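Long-range contact in lactose Operon Repressor (Escherichia coli, PDB 1JYE), which represses transcription of the lactose operon by binding operator DNA, here as a dimeric, more thermostable variant with weakened operator affinity: residues L62-H74 / A87-V99. The protein carries 1 engineered substitution. Numbering follows the deposited sequence.
Sequences LLIGVATSSLALH and ADQLGASVVVSMV
Bent at its last torsion (chi3 79°), the chain of Met-98 lies against the loop that leaves the neighbouring strand: SD of Met-98 accepts the backbone N-H of Leu-71 in a weak, fairly straight hydrogen bond, N to SD 3.4 Å, and CG and CE rest on Ser-70. Near the start of the pairing, Ile-64 has CG1 between its backbone N and carbonyl carbon (chi1 58°), from where CG1 touches Val-94 CG2 at 3.7 Å and CD1 makes a looser apolar contact with Ala-87 CB (4.4 Å). These contacts flank a parallel pairing of strands 63-68 and 93-98. Seven backbone bonds join the segments, from Ser-93 N to Leu-62 O (2.9 Å) through to Val-99 N to Thr-68 O, and CA-H...O contacts accompany them. Val-66 CG2 meets Val-94 CG1 at 3.6 Å and Thr-68 CG2 packs on Val-96 CG1, on the face shared with Ile-64; the other face joins Leu-63 CD1 to Val-95 CG2 at 3.5 Å. A water donates to both Leu-62 O and Gly-91 O, tying Leu-62 to Gly-91, the C-prime residue of the Schellman motif that ends helix 74-89. With an alanine at Met-98, the N-H of Leu-71 would probably lose its sulfur acceptor and the Ser-70 turn its apolar cover. These elements form a right-handed beta-alpha-beta crossover, the recurring unit of the periplasmic-binding-protein-like fold, with helix 74-89 packing on the Ile-64 face through Val-80, which touches Thr-68, and the engineered Leu-84, which touches Val-94. Helix 104-115 covers Val-95 and Ser-97 on the opposite face. Strand 63-68 also pairs with strand 122-125, whereas strand 93-98 is outermost within the chain, and backbone hydrogen bonds from Val-94 and Val-96 reach the second subunit.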
ATOM      1  N   LEU A  62     -15.291  13.554  20.267  1.00 32.68           N
ATOM      2  CA  LEU A  62     -15.629  12.183  19.786  1.00 31.86           C
ATOM      3  C   LEU A  62     -14.357  11.429  19.419  1.00 31.25           C
ATOM      4  O   LEU A  62     -13.513  11.942  18.683  1.00 29.73           O
ATOM      5  CB  LEU A  62     -16.555  12.266  18.572  1.00 33.97           C
ATOM      6  CG  LEU A  62     -17.018  10.938  17.970  1.00 35.02           C
ATOM      7  CD1 LEU A  62     -17.660  10.071  19.048  1.00 35.56           C
ATOM      8  CD2 LEU A  62     -18.001  11.212  16.841  1.00 36.02           C
ATOM      9  N   LEU A  63     -14.232  10.205  19.925  1.00 30.31           N
ATOM     10  CA  LEU A  63     -13.049   9.391  19.671  1.00 28.59           C
ATOM     11  C   LEU A  63     -13.368   7.909  19.482  1.00 27.73           C
ATOM     12  O   LEU A  63     -14.067   7.306  20.297  1.00 29.08           O
ATOM     13  CB  LEU A  63     -12.068   9.544  20.837  1.00 28.54           C
ATOM     14  CG  LEU A  63     -10.743   8.786  20.775  1.00 27.93           C
ATOM     15  CD1 LEU A  63      -9.827   9.441  19.758  1.00 28.46           C
ATOM     16  CD2 LEU A  63     -10.089   8.791  22.148  1.00 29.00           C
ATOM     17  N   ILE A  64     -12.849   7.325  18.407  1.00 24.75           N
ATOM     18  CA  ILE A  64     -13.059   5.908  18.139  1.00 22.99           C
ATOM     19  C   ILE A  64     -11.713   5.203  18.026  1.00 21.61           C
ATOM     20  O   ILE A  64     -10.683   5.837  17.785  1.00 21.12           O
ATOM     21  CB  ILE A  64     -13.874   5.685  16.849  1.00 24.95           C
ATOM     22  CG1 ILE A  64     -13.164   6.321  15.653  1.00 25.77           C
ATOM     23  CG2 ILE A  64     -15.272   6.270  17.022  1.00 26.37           C
ATOM     24  CD1 ILE A  64     -13.913   6.151  14.340  1.00 28.19           C
ATOM     25  N   GLY A  65     -11.722   3.889  18.215  1.00 18.01           N
ATOM     26  CA  GLY A  65     -10.489   3.135  18.140  1.00 16.95           C
ATOM     27  C   GLY A  65     -10.516   2.083  17.053  1.00 17.21           C
ATOM     28  O   GLY A  65     -11.558   1.493  16.767  1.00 17.01           O
ATOM     29  N   VAL A  66      -9.362   1.855  16.440  1.00 15.38           N
ATOM     30  CA  VAL A  66      -9.245   0.859  15.386  1.00 15.56           C
ATOM     31  C   VAL A  66      -8.115  -0.114  15.704  1.00 16.12           C
ATOM     32  O   VAL A  66      -6.975   0.300  15.917  1.00 15.27           O
ATOM     33  CB  VAL A  66      -8.935   1.509  14.013  1.00 15.95           C
ATOM     34  CG1 VAL A  66      -8.757   0.424  12.956  1.00 17.10           C
ATOM     35  CG2 VAL A  66     -10.059   2.458  13.609  1.00 15.53           C
ATOM     36  N   ALA A  67      -8.441  -1.403  15.759  1.00 15.57           N
ATOM     37  CA  ALA A  67      -7.439  -2.441  15.987  1.00 16.19           C
ATOM     38  C   ALA A  67      -7.257  -2.982  14.574  1.00 16.28           C
ATOM     39  O   ALA A  67      -8.206  -3.492  13.977  1.00 16.50           O
ATOM     40  CB  ALA A  67      -7.983  -3.523  16.917  1.00 15.56           C
ATOM     41  N   THR A  68      -6.054  -2.878  14.025  1.00 15.96           N
ATOM     42  CA  THR A  68      -5.865  -3.305  12.642  1.00 15.23           C
ATOM     43  C   THR A  68      -4.670  -4.182  12.318  1.00 16.33           C
ATOM     44  O   THR A  68      -3.650  -4.155  13.008  1.00 16.65           O
ATOM     45  CB  THR A  68      -5.783  -2.065  11.720  1.00 15.65           C
ATOM     46  OG1 THR A  68      -5.599  -2.480  10.361  1.00 15.54           O
ATOM     47  CG2 THR A  68      -4.610  -1.180  12.135  1.00 16.48           C
ATOM     48  N   SER A  69      -4.816  -4.957  11.246  1.00 16.44           N
ATOM     49  CA  SER A  69      -3.739  -5.800  10.755  1.00 17.34           C
ATOM     50  C   SER A  69      -2.703  -4.793  10.265  1.00 17.36           C
ATOM     51  O   SER A  69      -3.020  -3.617  10.090  1.00 18.20           O
ATOM     52  CB  SER A  69      -4.214  -6.653   9.577  1.00 18.73           C
ATOM     53  OG  SER A  69      -5.219  -7.571   9.973  1.00 19.94           O
ATOM     54  N   SER A  70      -1.481  -5.253  10.029  1.00 17.91           N
ATOM     55  CA  SER A  70      -0.417  -4.364   9.578  1.00 18.11           C
ATOM     56  C   SER A  70      -0.796  -3.474   8.398  1.00 18.27           C
ATOM     57  O   SER A  70      -1.337  -3.941   7.394  1.00 17.28           O
ATOM     58  CB  SER A  70       0.826  -5.175   9.212  1.00 19.39           C
ATOM     59  OG  SER A  70       1.826  -4.318   8.686  1.00 20.00           O
ATOM     60  N   LEU A  71      -0.494  -2.185   8.522  1.00 17.64           N
ATOM     61  CA  LEU A  71      -0.789  -1.234   7.459  1.00 19.22           C
ATOM     62  C   LEU A  71       0.239  -1.350   6.337  1.00 18.93           C
ATOM     63  O   LEU A  71       0.155  -0.649   5.331  1.00 19.78           O
ATOM     64  CB  LEU A  71      -0.820   0.194   8.010  1.00 20.67           C
ATOM     65  CG  LEU A  71      -1.909   0.441   9.059  1.00 21.28           C
ATOM     66  CD1 LEU A  71      -1.927   1.912   9.437  1.00 24.01           C
ATOM     67  CD2 LEU A  71      -3.268   0.018   8.505  1.00 23.99           C
ATOM     68  N   ALA A  72       1.208  -2.243   6.519  1.00 20.23           N
ATOM     69  CA  ALA A  72       2.223  -2.472   5.498  1.00 21.19           C
ATOM     70  C   ALA A  72       1.545  -3.264   4.386  1.00 21.91           C
ATOM     71  O   ALA A  72       2.028  -3.310   3.253  1.00 22.12           O
ATOM     72  CB  ALA A  72       3.387  -3.264   6.075  1.00 22.08           C
ATOM     73  N   LEU A  73       0.420  -3.887   4.732  1.00 20.99           N
ATOM     74  CA  LEU A  73      -0.371  -4.674   3.790  1.00 21.41           C
ATOM     75  C   LEU A  73      -1.308  -3.721   3.048  1.00 21.70           C
ATOM     76  O   LEU A  73      -1.859  -2.793   3.642  1.00 21.82           O
ATOM     77  CB  LEU A  73      -1.185  -5.734   4.546  1.00 22.31           C
ATOM     78  CG  LEU A  73      -0.381  -6.810   5.285  1.00 24.75           C
ATOM     79  CD1 LEU A  73      -1.288  -7.572   6.242  1.00 26.70           C
ATOM     80  CD2 LEU A  73       0.251  -7.754   4.273  1.00 27.63           C
ATOM     81  N   HIS A  74      -1.497  -3.958   1.754  1.00 21.18           N
ATOM     82  CA  HIS A  74      -2.339  -3.093   0.937  1.00 21.94           C
ATOM     83  C   HIS A  74      -3.797  -2.970   1.370  1.00 20.43           C
ATOM     84  O   HIS A  74      -4.282  -1.863   1.599  1.00 19.62           O
ATOM     85  CB  HIS A  74      -2.273  -3.534  -0.530  1.00 25.18           C
ATOM     86  CG  HIS A  74      -3.156  -2.736  -1.440  1.00 26.89           C
ATOM     87  ND1 HIS A  74      -4.478  -3.054  -1.662  1.00 29.82           N
ATOM     88  CD2 HIS A  74      -2.912  -1.620  -2.166  1.00 29.33           C
ATOM     89  CE1 HIS A  74      -5.011  -2.170  -2.486  1.00 29.26           C
ATOM     90  NE2 HIS A  74      -4.081  -1.288  -2.806  1.00 29.57           N
ATOM     91  N   ALA A  87     -13.977   9.509   9.301  1.00 18.09           N
ATOM     92  CA  ALA A  87     -13.975   9.949  10.691  1.00 18.76           C
ATOM     93  C   ALA A  87     -13.760  11.460  10.728  1.00 20.74           C
ATOM     94  O   ALA A  87     -14.460  12.181  11.440  1.00 20.99           O
ATOM     95  CB  ALA A  87     -12.870   9.244  11.462  1.00 18.90           C
ATOM     96  N   ASP A  88     -12.788  11.926   9.950  1.00 22.03           N
ATOM     97  CA  ASP A  88     -12.475  13.351   9.868  1.00 25.37           C
ATOM     98  C   ASP A  88     -13.727  14.103   9.429  1.00 26.27           C
ATOM     99  O   ASP A  88     -14.071  15.145   9.991  1.00 26.33           O
ATOM    100  CB  ASP A  88     -11.356  13.583   8.851  1.00 27.49           C
ATOM    101  CG  ASP A  88     -10.882  15.027   8.814  1.00 31.82           C
ATOM    102  OD1 ASP A  88     -10.333  15.442   7.774  1.00 36.02           O
ATOM    103  OD2 ASP A  88     -11.046  15.741   9.825  1.00 34.30           O
ATOM    104  N   GLN A  89     -14.405  13.560   8.423  1.00 26.20           N
ATOM    105  CA  GLN A  89     -15.623  14.160   7.886  1.00 27.58           C
ATOM    106  C   GLN A  89     -16.713  14.298   8.941  1.00 27.65           C
ATOM    107  O   GLN A  89     -17.454  15.281   8.953  1.00 27.87           O
ATOM    108  CB  GLN A  89     -16.167  13.313   6.733  1.00 29.06           C
ATOM    109  CG  GLN A  89     -15.318  13.303   5.475  1.00 33.11           C
ATOM    110  CD  GLN A  89     -15.791  12.259   4.476  1.00 35.27           C
ATOM    111  OE1 GLN A  89     -16.977  12.185   4.153  1.00 35.69           O
ATOM    112  NE2 GLN A  89     -14.862  11.446   3.983  1.00 37.83           N
ATOM    113  N   LEU A  90     -16.808  13.310   9.824  1.00 25.93           N
ATOM    114  CA  LEU A  90     -17.831  13.322  10.862  1.00 27.21           C
ATOM    115  C   LEU A  90     -17.367  13.909  12.193  1.00 27.11           C
ATOM    116  O   LEU A  90     -18.088  13.842  13.190  1.00 28.45           O
ATOM    117  CB  LEU A  90     -18.364  11.901  11.069  1.00 27.37           C
ATOM    118  CG  LEU A  90     -18.961  11.256   9.810  1.00 29.06           C
ATOM    119  CD1 LEU A  90     -19.357   9.817  10.102  1.00 28.37           C
ATOM    120  CD2 LEU A  90     -20.167  12.059   9.337  1.00 29.17           C
ATOM    121  N   GLY A  91     -16.167  14.480  12.206  1.00 26.98           N
ATOM    122  CA  GLY A  91     -15.643  15.088  13.418  1.00 26.50           C
ATOM    123  C   GLY A  91     -15.209  14.129  14.510  1.00 26.09           C
ATOM    124  O   GLY A  91     -15.304  14.446  15.696  1.00 27.58           O
ATOM    125  N   ALA A  92     -14.724  12.956  14.124  1.00 23.81           N
ATOM    126  CA  ALA A  92     -14.277  11.972  15.100  1.00 22.52           C
ATOM    127  C   ALA A  92     -12.781  11.719  14.976  1.00 20.82           C
ATOM    128  O   ALA A  92     -12.265  11.549  13.871  1.00 22.21           O
ATOM    129  CB  ALA A  92     -15.036  10.666  14.909  1.00 22.24           C
ATOM    130  N   SER A  93     -12.088  11.709  16.111  1.00 20.42           N
ATOM    131  CA  SER A  93     -10.659  11.436  16.130  1.00 20.28           C
ATOM    132  C   SER A  93     -10.517   9.925  16.213  1.00 19.66           C
ATOM    133  O   SER A  93     -11.427   9.239  16.681  1.00 19.88           O
ATOM    134  CB  SER A  93      -9.993  12.100  17.334  1.00 22.44           C
ATOM    135  OG  SER A  93      -9.925  13.501  17.142  1.00 24.32           O
ATOM    136  N   VAL A  94      -9.377   9.410  15.771  1.00 18.52           N
ATOM    137  CA  VAL A  94      -9.167   7.970  15.762  1.00 17.07           C
ATOM    138  C   VAL A  94      -7.850   7.500  16.365  1.00 17.89           C
ATOM    139  O   VAL A  94      -6.773   7.955  15.972  1.00 18.21           O
ATOM    140  CB  VAL A  94      -9.232   7.431  14.313  1.00 15.64           C
ATOM    141  CG1 VAL A  94      -9.181   5.909  14.312  1.00 16.78           C
ATOM    142  CG2 VAL A  94     -10.489   7.934  13.626  1.00 17.53           C
ATOM    143  N   VAL A  95      -7.946   6.584  17.326  1.00 16.87           N
ATOM    144  CA  VAL A  95      -6.766   5.999  17.945  1.00 16.93           C
ATOM    145  C   VAL A  95      -6.576   4.692  17.180  1.00 17.60           C
ATOM    146  O   VAL A  95      -7.512   3.903  17.053  1.00 17.14           O
ATOM    147  CB  VAL A  95      -6.995   5.683  19.441  1.00 18.62           C
ATOM    148  CG1 VAL A  95      -5.732   5.073  20.045  1.00 19.00           C
ATOM    149  CG2 VAL A  95      -7.385   6.953  20.189  1.00 20.29           C
ATOM    150  N   VAL A  96      -5.375   4.471  16.657  1.00 16.68           N
ATOM    151  CA  VAL A  96      -5.105   3.265  15.885  1.00 17.43           C
ATOM    152  C   VAL A  96      -4.061   2.380  16.548  1.00 19.33           C
ATOM    153  O   VAL A  96      -2.975   2.841  16.903  1.00 19.59           O
ATOM    154  CB  VAL A  96      -4.611   3.620  14.461  1.00 17.31           C
ATOM    155  CG1 VAL A  96      -4.434   2.345  13.632  1.00 16.45           C
ATOM    156  CG2 VAL A  96      -5.595   4.564  13.793  1.00 17.64           C
ATOM    157  N   SER A  97      -4.402   1.105  16.714  1.00 18.57           N
ATOM    158  CA  SER A  97      -3.496   0.135  17.315  1.00 19.83           C
ATOM    159  C   SER A  97      -3.259  -0.974  16.296  1.00 21.21           C
ATOM    160  O   SER A  97      -4.211  -1.584  15.801  1.00 19.82           O
ATOM    161  CB  SER A  97      -4.109  -0.449  18.593  1.00 19.49           C
ATOM    162  OG  SER A  97      -3.257  -1.431  19.164  1.00 22.44           O
ATOM    163  N   MET A  98      -1.995  -1.226  15.971  1.00 20.50           N
ATOM    164  CA  MET A  98      -1.659  -2.262  15.004  1.00 23.54           C
ATOM    165  C   MET A  98      -1.353  -3.543  15.771  1.00 27.23           C
ATOM    166  O   MET A  98      -0.453  -3.577  16.608  1.00 27.25           O
ATOM    167  CB  MET A  98      -0.456  -1.822  14.163  1.00 23.91           C
ATOM    168  CG  MET A  98      -0.494  -2.305  12.717  1.00 23.39           C
ATOM    169  SD  MET A  98       0.716  -1.452  11.659  1.00 22.03           S
ATOM    170  CE  MET A  98       2.197  -2.327  12.109  1.00 21.97           C
ATOM    171  N   VAL A  99      -2.110  -4.595  15.481  1.00 29.46           N
ATOM    172  CA  VAL A  99      -1.952  -5.868  16.172  1.00 34.49           C
ATOM    173  C   VAL A  99      -0.619  -6.566  15.939  1.00 38.61           C
ATOM    174  O   VAL A  99      -0.158  -6.700  14.806  1.00 39.19           O
ATOM    175  CB  VAL A  99      -3.097  -6.832  15.801  1.00 33.56           C
ATOM    176  CG1 VAL A  99      -2.954  -8.142  16.570  1.00 33.98           C
ATOM    177  CG2 VAL A  99      -4.432  -6.180  16.117  1.00 33.87           C
TER
HETATM  178  O   HOH W   1     -13.325  14.548  17.923  1.00 42.34           O